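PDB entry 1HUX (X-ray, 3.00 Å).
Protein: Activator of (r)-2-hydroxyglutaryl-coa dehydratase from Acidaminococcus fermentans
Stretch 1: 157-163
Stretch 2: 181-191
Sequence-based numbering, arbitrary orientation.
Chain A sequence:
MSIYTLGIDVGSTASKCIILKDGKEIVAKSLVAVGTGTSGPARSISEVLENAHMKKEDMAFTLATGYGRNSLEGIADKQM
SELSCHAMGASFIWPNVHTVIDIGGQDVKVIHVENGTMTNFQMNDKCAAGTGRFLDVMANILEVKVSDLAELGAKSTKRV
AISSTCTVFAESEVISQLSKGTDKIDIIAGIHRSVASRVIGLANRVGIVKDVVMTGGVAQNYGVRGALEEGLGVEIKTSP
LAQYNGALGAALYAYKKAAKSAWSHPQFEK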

# COMPACT_ATOMS: atom_id res chain seq x y z
N THR A 157 3.31 27.07 2.83
CA THR A 157 3.08 28.19 1.92
C THR A 157 3.13 27.70 0.48
O THR A 157 2.64 28.37 -0.43
N LYS A 158 3.70 26.53 0.27
CA LYS A 158 3.82 25.96 -1.07
C LYS A 158 3.08 24.62 -1.19
O LYS A 158 3.13 23.79 -0.29
N ARG A 159 2.40 24.42 -2.31
CA ARG A 159 1.69 23.17 -2.52
C ARG A 159 2.65 22.13 -3.02
O ARG A 159 3.32 22.32 -4.02
N VAL A 160 2.73 21.02 -2.31
CA VAL A 160 3.61 19.94 -2.71
C VAL A 160 2.74 18.72 -2.81
O VAL A 160 2.18 18.27 -1.83
N ALA A 161 2.61 18.18 -4.01
CA ALA A 161 1.77 17.01 -4.18
C ALA A 161 2.50 15.67 -4.03
O ALA A 161 3.70 15.56 -4.30
N ILE A 162 1.77 14.67 -3.57
CA ILE A 162 2.32 13.34 -3.42
C ILE A 162 1.52 12.58 -4.45
O ILE A 162 0.38 12.21 -4.19
N SER A 163 2.09 12.38 -5.64
CA SER A 163 1.37 11.67 -6.69
C SER A 163 1.12 10.20 -6.36
O SER A 163 0.17 9.59 -6.89
N GLY A 181 15.42 19.08 -0.84
CA GLY A 181 15.41 20.21 0.07
C GLY A 181 14.06 20.86 0.32
O GLY A 181 13.99 22.02 0.75
N THR A 182 12.98 20.12 0.06
CA THR A 182 11.65 20.66 0.29
C THR A 182 11.33 20.71 1.79
O THR A 182 11.60 19.74 2.52
N ASP A 183 10.76 21.82 2.25
CA ASP A 183 10.40 21.98 3.66
C ASP A 183 9.38 20.93 4.14
O ASP A 183 8.49 20.53 3.39
N LYS A 184 9.52 20.49 5.40
CA LYS A 184 8.61 19.49 5.99
C LYS A 184 7.19 20.04 6.06
O LYS A 184 6.23 19.35 5.76
N ILE A 185 7.08 21.29 6.50
CA ILE A 185 5.78 21.95 6.60
C ILE A 185 4.98 21.73 5.31
O ILE A 185 3.79 21.42 5.33
N ASP A 186 5.66 21.87 4.17
CA ASP A 186 5.02 21.71 2.88
C ASP A 186 4.76 20.26 2.52
O ASP A 186 3.73 19.95 1.92
N ILE A 187 5.68 19.38 2.88
CA ILE A 187 5.50 17.96 2.60
C ILE A 187 4.31 17.44 3.40
O ILE A 187 3.57 16.57 2.94
N ILE A 188 4.13 17.98 4.60
CA ILE A 188 3.03 17.57 5.47
C ILE A 188 1.69 17.92 4.87
O ILE A 188 0.85 17.05 4.67
N ALA A 189 1.49 19.21 4.57
CA ALA A 189 0.24 19.67 3.97
C ALA A 189 -0.04 18.80 2.74
O ALA A 189 -1.18 18.57 2.39
N GLY A 190 1.03 18.33 2.11
CA GLY A 190 0.87 17.48 0.95
C GLY A 190 0.34 16.12 1.36
O GLY A 190 -0.55 15.57 0.72
N ILE A 191 0.90 15.57 2.44
CA ILE A 191 0.47 14.27 2.94
C ILE A 191 -1.00 14.32 3.34
O ILE A 191 -1.74 13.35 3.14

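The strongest link between the two stretches is made by one carboxylate. Asp-186 lies in the first turn of the helix that starts at Lys-184, and its CA-to-CB bond points toward stretch 1. Its chi1 is m (-60°) and its chi2 is -45°. OD1 accepts two backbone hydrogen bonds. Thr-157 N donates to Asp-186 OD1 at 3.1 Å, with an N-H...acceptor angle of 145°. Lys-158 N donates to Asp-186 OD1 at 3.2 Å, and here the angle is a straighter 166°. Two successive amides thus converge on a single oxygen, which ties the start of the extended stretch to the helix. The same OD1 is also hydrogen-bonded to a residue just outside the stretches. Lys-158 O lies 3.4 Å from Asp-186 OD1, but both atoms are acceptors, so this is proximity and not a bond.

A second aspartate works within its own stretch. Asp-183 is the N-cap of the helix. Its side chain, chi1 t, accepts from a first-turn amide, with Ile-185 N to Asp-183 OD1 at 2.7 Å. It makes no contact with stretch 1. Asp-186 follows three residues later, in the first turn of the same helix.

Apolar packing centres on Val-160. Its CA-to-CB bond points toward stretch 2, and chi1 is t. Val-160 CG2 sits 3.7 Å from Asp-186 CB, so the aspartate contributes its methylene to the packing as well as its carboxylate to the bonding. Val-160 CG2 also lies 3.8 Å from Thr-182 CG2. Thr-182, chi1 m, points its CB toward stretch 1 from the loop before the helix, while its OG1 is hydrogen-bonded elsewhere in the structure.

The backbones come close at Gly-190. Val-160 and Gly-190 have their CA atoms 5.2 Å apart, and Gly-190 CA makes a CA-H...O contact of 3.2 Å with Val-160 O. An ideal CB on Gly-190 would fall 2.2 Å from Val-160 O, a clash. The absence of a side chain therefore allows this close approach.

Ile-162 continues the packing along the helix. It points toward stretch 2 with chi1 m and chi2 m. Ile-162 CG1 lies 3.9 Å from Gly-190 O and 4.1 Å from Ile-191 N, so it rests on helix backbone. The Ile-191 side chain, chi1 m and chi2 t, starts away from stretch 1.

Along stretch 1, Val-160 and Ile-162 face the helix, while Arg-159 and Ala-161 point away and make no contact with it. Lys-158 leaves sideways with chi1 m and the rest of its chain t, and its end leads away. Lys-158 CB is 4.0 Å from Asp-186 OD1. On the helix, Ile-187 and Ile-188 also point away from stretch 1. Together the two stretches bury 358 Å², both sides summed.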

# COMPACT_ATOMS: atom_id res chain seq x y z
CB THR A 157 4.16 29.28 2.11
OG1 THR A 157 4.12 29.75 3.46
CG2 THR A 157 3.90 30.46 1.17
CB LYS A 158 5.30 25.77 -1.42
CG LYS A 158 6.12 27.04 -1.33
CD LYS A 158 7.60 26.73 -1.34
CE LYS A 158 8.41 27.99 -1.04
NZ LYS A 158 9.85 27.66 -0.78
CB ARG A 159 0.56 23.34 -3.53
CG ARG A 159 -0.44 24.39 -3.10
CD ARG A 159 -1.66 24.47 -4.00
NE ARG A 159 -2.72 23.52 -3.65
CZ ARG A 159 -2.68 22.21 -3.91
NH1 ARG A 159 -1.63 21.67 -4.54
NH2 ARG A 159 -3.72 21.45 -3.55
CB VAL A 160 4.73 19.71 -1.67
CG1 VAL A 160 5.53 18.46 -2.03
CG2 VAL A 160 5.64 20.93 -1.62
CB ALA A 161 1.05 17.08 -5.55
CB ILE A 162 2.03 12.73 -2.02
CG1 ILE A 162 2.44 13.71 -0.91
CG2 ILE A 162 2.79 11.44 -1.86
CD1 ILE A 162 3.92 13.97 -0.86
CB SER A 163 2.11 11.79 -8.03
OG SER A 163 3.36 11.14 -8.00
CB THR A 182 10.57 19.80 -0.40
OG1 THR A 182 10.99 19.44 -1.72
CG2 THR A 182 9.26 20.57 -0.49
CB ASP A 183 9.81 23.37 3.87
CG ASP A 183 9.68 23.73 5.34
OD1 ASP A 183 9.30 22.85 6.14
OD2 ASP A 183 9.95 24.90 5.69
CB LYS A 184 9.06 19.12 7.40
CG LYS A 184 10.33 18.30 7.49
CD LYS A 184 10.62 18.00 8.95
CE LYS A 184 11.83 17.10 9.11
NZ LYS A 184 12.13 16.93 10.56
CB ILE A 185 5.98 23.47 6.81
CG1 ILE A 185 7.01 23.72 7.91
CG2 ILE A 185 4.68 24.13 7.15
CD1 ILE A 185 6.68 23.03 9.21
CB ASP A 186 5.87 22.38 1.79
CG ASP A 186 6.06 23.89 2.04
OD1 ASP A 186 5.07 24.57 2.37
OD2 ASP A 186 7.20 24.39 1.90
CB ILE A 187 6.73 17.13 3.03
CG1 ILE A 187 7.94 17.49 2.15
CG2 ILE A 187 6.42 15.64 2.92
CD1 ILE A 187 9.11 16.47 2.17
CB ILE A 188 3.18 18.20 6.88
CG1 ILE A 188 4.11 17.32 7.73
CG2 ILE A 188 1.80 18.35 7.54
CD1 ILE A 188 4.40 17.88 9.11
CB ALA A 189 0.36 21.14 3.57
CB ILE A 191 1.33 13.84 4.14
CG1 ILE A 191 2.77 13.61 3.68
CG2 ILE A 191 0.78 12.58 4.77
CD1 ILE A 191 3.70 13.12 4.76